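Local coordinates for uncharacterized metalloprotein (Deinococcus radiodurans, PDB 3GG7) that binds manganese and, as a TatD-type member of the metallo-dependent hydrolases, probably hydrolyses ester bonds, though its own substrate is not known, at residues D5-L10 / E194-F199; G85-D90 / L121-R126. One frame throughout, in Å; residues are numbered along the deposited sequence.

Contact 1 of 2, residues D5-L10 / E194-F199; sequences DFHVHL and ETDGPF. With MN (manganese (II) ion), chain B.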
loop_
_atom_site.group_PDB
_atom_site.type_symbol
_atom_site.label_atom_id
_atom_site.label_comp_id
_atom_site.label_asym_id
_atom_site.label_seq_id
_atom_site.Cartn_x
_atom_site.Cartn_y
_atom_site.Cartn_z
ATOM N N ASP A 5 7.694 -1.633 -6.572
ATOM C CA ASP A 5 7.446 -0.789 -5.400
ATOM C C ASP A 5 5.925 -0.657 -5.311
ATOM O O ASP A 5 5.330 0.180 -6.006
ATOM C CB ASP A 5 8.076 0.606 -5.524
ATOM C CG ASP A 5 7.815 1.472 -4.302
ATOM O OD1 ASP A 5 6.974 1.113 -3.424
ATOM O OD2 ASP A 5 8.459 2.532 -4.181
ATOM N N PHE A 6 5.301 -1.472 -4.471
ATOM C CA PHE A 6 3.860 -1.584 -4.492
ATOM C C PHE A 6 3.149 -0.662 -3.495
ATOM O O PHE A 6 2.015 -0.924 -3.124
ATOM C CB PHE A 6 3.418 -3.046 -4.322
ATOM C CG PHE A 6 2.270 -3.423 -5.206
ATOM C CD1 PHE A 6 2.479 -3.533 -6.569
ATOM C CD2 PHE A 6 0.985 -3.596 -4.719
ATOM C CE1 PHE A 6 1.441 -3.858 -7.400
ATOM C CE2 PHE A 6 -0.060 -3.911 -5.578
ATOM C CZ PHE A 6 0.178 -4.067 -6.894
ATOM N N HIS A 7 3.763 0.458 -3.150
ATOM C CA HIS A 7 3.095 1.529 -2.431
ATOM C C HIS A 7 4.027 2.716 -2.379
ATOM O O HIS A 7 4.951 2.755 -1.554
ATOM C CB HIS A 7 2.727 1.083 -1.018
ATOM C CG HIS A 7 2.049 2.133 -0.196
ATOM N ND1 HIS A 7 0.705 2.093 0.087
ATOM C CD2 HIS A 7 2.525 3.266 0.396
ATOM C CE1 HIS A 7 0.382 3.142 0.826
ATOM N NE2 HIS A 7 1.466 3.855 1.046
ATOM N N VAL A 8 3.773 3.697 -3.247
ATOM C CA VAL A 8 4.577 4.901 -3.307
ATOM C C VAL A 8 3.738 6.110 -3.728
ATOM O O VAL A 8 2.825 5.987 -4.538
ATOM C CB VAL A 8 5.817 4.692 -4.193
ATOM C CG1 VAL A 8 5.434 4.353 -5.671
ATOM C CG2 VAL A 8 6.756 5.890 -4.143
ATOM N N HIS A 9 4.044 7.268 -3.145
ATOM C CA HIS A 9 3.306 8.493 -3.407
ATOM C C HIS A 9 4.019 9.301 -4.467
ATOM O O HIS A 9 4.654 10.316 -4.153
ATOM C CB HIS A 9 3.126 9.300 -2.121
ATOM C CG HIS A 9 2.397 8.552 -1.046
ATOM N ND1 HIS A 9 1.054 8.737 -0.795
ATOM C CD2 HIS A 9 2.821 7.628 -0.152
ATOM C CE1 HIS A 9 0.679 7.943 0.192
ATOM N NE2 HIS A 9 1.733 7.271 0.615
ATOM N N LEU A 10 3.917 8.876 -5.722
ATOM C CA LEU A 10 4.562 9.642 -6.809
ATOM C C LEU A 10 4.123 11.091 -6.812
ATOM O O LEU A 10 4.944 11.976 -7.079
ATOM C CB LEU A 10 4.252 9.065 -8.180
ATOM C CG LEU A 10 4.694 7.674 -8.490
ATOM C CD1 LEU A 10 4.362 7.460 -9.973
ATOM C CD2 LEU A 10 6.198 7.494 -8.240
ATOM N N GLU A 194 7.788 -2.549 -1.067
ATOM C CA GLU A 194 7.368 -1.135 -1.220
ATOM C C GLU A 194 8.455 -0.206 -0.706
ATOM O O GLU A 194 9.387 -0.668 -0.037
ATOM C CB GLU A 194 6.081 -0.861 -0.425
ATOM C CG GLU A 194 6.243 -0.942 1.111
ATOM C CD GLU A 194 5.039 -0.370 1.886
ATOM O OE1 GLU A 194 3.895 -0.776 1.608
ATOM O OE2 GLU A 194 5.255 0.516 2.741
ATOM N N THR A 195 8.346 1.094 -0.975
ATOM C CA THR A 195 9.121 2.113 -0.274
ATOM C C THR A 195 8.297 3.068 0.598
ATOM O O THR A 195 8.787 3.571 1.590
ATOM C CB THR A 195 9.949 3.008 -1.198
ATOM O OG1 THR A 195 9.079 3.786 -2.047
ATOM C CG2 THR A 195 10.944 2.192 -2.028
ATOM N N ASP A 196 7.071 3.389 0.184
ATOM C CA ASP A 196 6.327 4.480 0.785
ATOM C C ASP A 196 7.059 5.831 0.671
ATOM O O ASP A 196 6.884 6.717 1.531
ATOM C CB ASP A 196 5.960 4.204 2.249
ATOM C CG ASP A 196 4.760 5.025 2.718
ATOM O OD1 ASP A 196 3.922 5.411 1.869
ATOM O OD2 ASP A 196 4.647 5.271 3.944
ATOM N N GLY A 197 7.861 6.011 -0.376
ATOM C CA GLY A 197 8.433 7.323 -0.645
ATOM C C GLY A 197 7.315 8.297 -0.961
ATOM O O GLY A 197 6.253 7.895 -1.443
ATOM N N PRO A 198 7.509 9.593 -0.685
ATOM C CA PRO A 198 8.671 10.208 -0.003
ATOM C C PRO A 198 8.510 10.268 1.527
ATOM O O PRO A 198 9.331 10.900 2.209
ATOM C CB PRO A 198 8.683 11.620 -0.601
ATOM C CG PRO A 198 7.253 11.943 -0.783
ATOM C CD PRO A 198 6.543 10.622 -1.118
ATOM N N PHE A 199 7.463 9.646 2.067
ATOM C CA PHE A 199 7.216 9.634 3.515
ATOM C C PHE A 199 8.326 8.946 4.288
ATOM O O PHE A 199 8.817 9.462 5.312
ATOM C CB PHE A 199 5.909 8.917 3.828
ATOM C CG PHE A 199 4.689 9.735 3.579
ATOM C CD1 PHE A 199 4.515 10.949 4.225
ATOM C CD2 PHE A 199 3.674 9.268 2.764
ATOM C CE1 PHE A 199 3.368 11.704 4.017
ATOM C CE2 PHE A 199 2.520 10.024 2.554
ATOM C CZ PHE A 199 2.365 11.230 3.178
HETATM MN MN MN B . 1.718 5.712 2.022
HETATM O O HOH W 1 2.065 5.785 4.028
#
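H7, H9 and D196 meet at one manganese ion, the metal site of a TatD-type TIM barrel, where the HxH motif ending the first strand faces the loop after strand 191-193. H7 NE2 and D196 OD1 each bind the metal and stand 3.0 Å apart, as ligands rather than as a hydrogen bond; E86 is the fourth protein ligand. The tight part lies behind them, around the buried carboxylate of D5. With CG anti to the backbone N (chi1 -180°), its OD2 takes the T195 hydroxyl OG1 at 2.6 Å, on the syn side. Its OD1 accepts T195 N at 2.8 Å and, from the opposite face of the carboxylate, H7 N in an Asx turn. An alanine here would probably leave T195 N and OG1 without their acceptor and let the loop carrying D196 shift relative to H7. T195 OG1 also accepts G197 N, an ST turn. Further along, H7 O receives D196 N, and P198, after a cis peptide bond, rests its CD on H9. The solvent side belongs to F199, exposed yet T-shaped against H9, with its edge atom CE2 3.4 Å above the imidazole plane of H9, over its centre.

Contact 2 of 2, residues G85-D90 / L121-R126; sequences GEVGLD and LSIHSR. With MN (manganese (II) ion), chain B.
H124 puts its imidazole between E86 and D90, and all three neighbours from 85-90 sit at its edge: E86 OE2 at ND1, D90 OD2 at NE2 and L89 O beside CD2. The ring of H60, from outside the two segments, meets this imidazole with the planes at about 60°. ND1 donates a hydrogen bond to E86 OE2 at 2.8 Å, almost in the ring plane but on the anti side of a carboxylate turned 41° from the ring. NE2 donates to D90 OD2, also at 2.8 Å and straighter, at 165°. Held by a carboxylate at each nitrogen, the ring is fixed in its rotation; H124 is predicted to bind a second divalent metal. E86 reaches across because its chain is extended, with CG anti to the backbone N; OE1 binds manganese at 2.1 Å while OE2 accepts hydrogen bonds from H124 and from the metal-bound water. Behind these groups run two neighbouring parallel strands of the TIM barrel, joined through helix 99-115 as a beta-alpha-beta crossover. H124 N donates to V87 O at 2.7 Å, and H124 O accepts L89 N. G88 lies against H124 O, where a side chain would clash. Towards the helices, V87 CG2 packs 4.1 Å from I123 CG1. Beyond the strand ends, D90 OD1 turns to S92, and the aliphatic R126 CD lies 3.7 Å from D90 OD2.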
loop_
_atom_site.group_PDB
_atom_site.type_symbol
_atom_site.label_atom_id
_atom_site.label_comp_id
_atom_site.label_asym_id
_atom_site.label_seq_id
_atom_site.Cartn_x
_atom_site.Cartn_y
_atom_site.Cartn_z
ATOM N N GLY A 85 -6.090 2.746 -2.818
ATOM C CA GLY A 85 -5.106 3.073 -1.789
ATOM C C GLY A 85 -4.574 4.472 -2.045
ATOM O O GLY A 85 -4.636 4.952 -3.179
ATOM N N GLU A 86 -4.056 5.154 -1.013
ATOM C CA GLU A 86 -3.937 4.629 0.343
ATOM C C GLU A 86 -5.241 4.858 1.103
ATOM O O GLU A 86 -5.816 5.953 1.075
ATOM C CB GLU A 86 -2.795 5.373 1.041
ATOM C CG GLU A 86 -2.518 4.890 2.454
ATOM C CD GLU A 86 -1.138 5.232 2.950
ATOM O OE1 GLU A 86 -0.377 5.926 2.219
ATOM O OE2 GLU A 86 -0.813 4.791 4.070
ATOM N N VAL A 87 -5.708 3.808 1.800
ATOM C CA VAL A 87 -6.950 3.858 2.592
ATOM C C VAL A 87 -6.672 3.196 3.929
ATOM O O VAL A 87 -5.680 2.473 4.046
ATOM C CB VAL A 87 -8.126 3.170 1.909
ATOM C CG1 VAL A 87 -8.514 3.886 0.592
ATOM C CG2 VAL A 87 -7.819 1.688 1.630
ATOM N N GLY A 88 -7.497 3.446 4.941
ATOM C CA GLY A 88 -7.357 2.685 6.200
ATOM C C GLY A 88 -7.639 3.505 7.430
ATOM O O GLY A 88 -8.465 4.411 7.394
ATOM N N LEU A 89 -6.967 3.162 8.524
ATOM C CA LEU A 89 -7.241 3.758 9.822
ATOM C C LEU A 89 -5.897 4.034 10.479
ATOM O O LEU A 89 -4.924 3.297 10.248
ATOM C CB LEU A 89 -8.051 2.796 10.721
ATOM C CG LEU A 89 -9.430 2.371 10.245
ATOM C CD1 LEU A 89 -10.053 1.268 11.148
ATOM C CD2 LEU A 89 -10.364 3.568 10.168
ATOM N N ASP A 90 -5.836 5.076 11.310
ATOM C CA ASP A 90 -4.626 5.414 12.044
ATOM C C ASP A 90 -5.017 5.729 13.487
ATOM O O ASP A 90 -5.853 6.599 13.737
ATOM C CB ASP A 90 -3.893 6.599 11.390
ATOM C CG ASP A 90 -2.533 6.852 12.020
ATOM O OD1 ASP A 90 -2.479 7.122 13.231
ATOM O OD2 ASP A 90 -1.494 6.774 11.319
ATOM N N LEU A 121 -6.521 -3.630 -2.434
ATOM C CA LEU A 121 -6.484 -2.516 -1.478
ATOM C C LEU A 121 -5.083 -2.412 -0.881
ATOM O O LEU A 121 -4.522 -3.420 -0.417
ATOM C CB LEU A 121 -7.468 -2.770 -0.335
ATOM C CG LEU A 121 -8.804 -3.391 -0.729
ATOM C CD1 LEU A 121 -9.539 -3.797 0.528
ATOM C CD2 LEU A 121 -9.607 -2.440 -1.556
ATOM N N SER A 122 -4.524 -1.200 -0.848
ATOM C CA SER A 122 -3.268 -0.930 -0.143
ATOM C C SER A 122 -3.615 -0.108 1.092
ATOM O O SER A 122 -4.023 1.072 1.003
ATOM C CB SER A 122 -2.269 -0.218 -1.044
ATOM O OG SER A 122 -1.047 -0.070 -0.378
ATOM N N ILE A 123 -3.487 -0.735 2.258
ATOM C CA ILE A 123 -4.135 -0.281 3.476
ATOM C C ILE A 123 -3.139 0.165 4.563
ATOM O O ILE A 123 -2.179 -0.542 4.864
ATOM C CB ILE A 123 -5.042 -1.415 4.029
ATOM C CG1 ILE A 123 -6.132 -1.747 3.030
ATOM C CG2 ILE A 123 -5.661 -1.036 5.401
ATOM C CD1 ILE A 123 -6.861 -3.066 3.363
ATOM N N HIS A 124 -3.425 1.344 5.122
ATOM C CA HIS A 124 -2.774 1.936 6.297
ATOM C C HIS A 124 -3.415 1.376 7.554
ATOM O O HIS A 124 -4.646 1.341 7.652
ATOM C CB HIS A 124 -3.021 3.453 6.232
ATOM C CG HIS A 124 -2.247 4.269 7.211
ATOM N ND1 HIS A 124 -1.144 5.013 6.853
ATOM C CD2 HIS A 124 -2.469 4.536 8.519
ATOM C CE1 HIS A 124 -0.672 5.653 7.910
ATOM N NE2 HIS A 124 -1.475 5.402 8.932
ATOM N N SER A 125 -2.600 0.942 8.517
ATOM C CA SER A 125 -3.137 0.395 9.757
ATOM C C SER A 125 -2.398 0.832 11.001
ATOM O O SER A 125 -2.621 0.247 12.058
ATOM C CB SER A 125 -3.149 -1.150 9.719
ATOM O OG SER A 125 -1.850 -1.709 9.653
ATOM N N ARG A 126 -1.506 1.813 10.891
ATOM C CA ARG A 126 -0.670 2.215 12.023
ATOM C C ARG A 126 -1.478 2.482 13.294
ATOM O O ARG A 126 -2.386 3.326 13.331
ATOM C CB ARG A 126 0.128 3.457 11.689
ATOM C CG ARG A 126 1.094 3.825 12.783
ATOM C CD ARG A 126 1.617 5.229 12.591
ATOM N NE ARG A 126 2.770 5.475 13.444
ATOM C CZ ARG A 126 3.316 6.671 13.646
ATOM N NH1 ARG A 126 2.818 7.756 13.059
ATOM N NH2 ARG A 126 4.370 6.779 14.447
HETATM MN MN MN B . 1.718 5.712 2.022
HETATM O O HOH W 1 2.065 5.785 4.028
#

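In the fold
From the N terminus the chain enters contact 1 at once through strand 4-8, then runs on through strands 29-32 and 53-55 to 85-90. There contact 2 opens, closing over helix 99-115 when strand 119-124 comes alongside. After strands 143-148, 166-169 and 191-193, the loop 194-199 closes contact 1, so contact 2 is nested inside a loop of 183 intervening residues. Contact 1 brings the first barrel strand to the loop after strand 191-193; contact 2 pairs neighbouring strands elsewhere round the barrel. Their centres lie about 13 Å apart, and they share the manganese and its water. H7 ND1 and S122 OG, 2.8 Å apart, probably form a second-shell hydrogen bond between them.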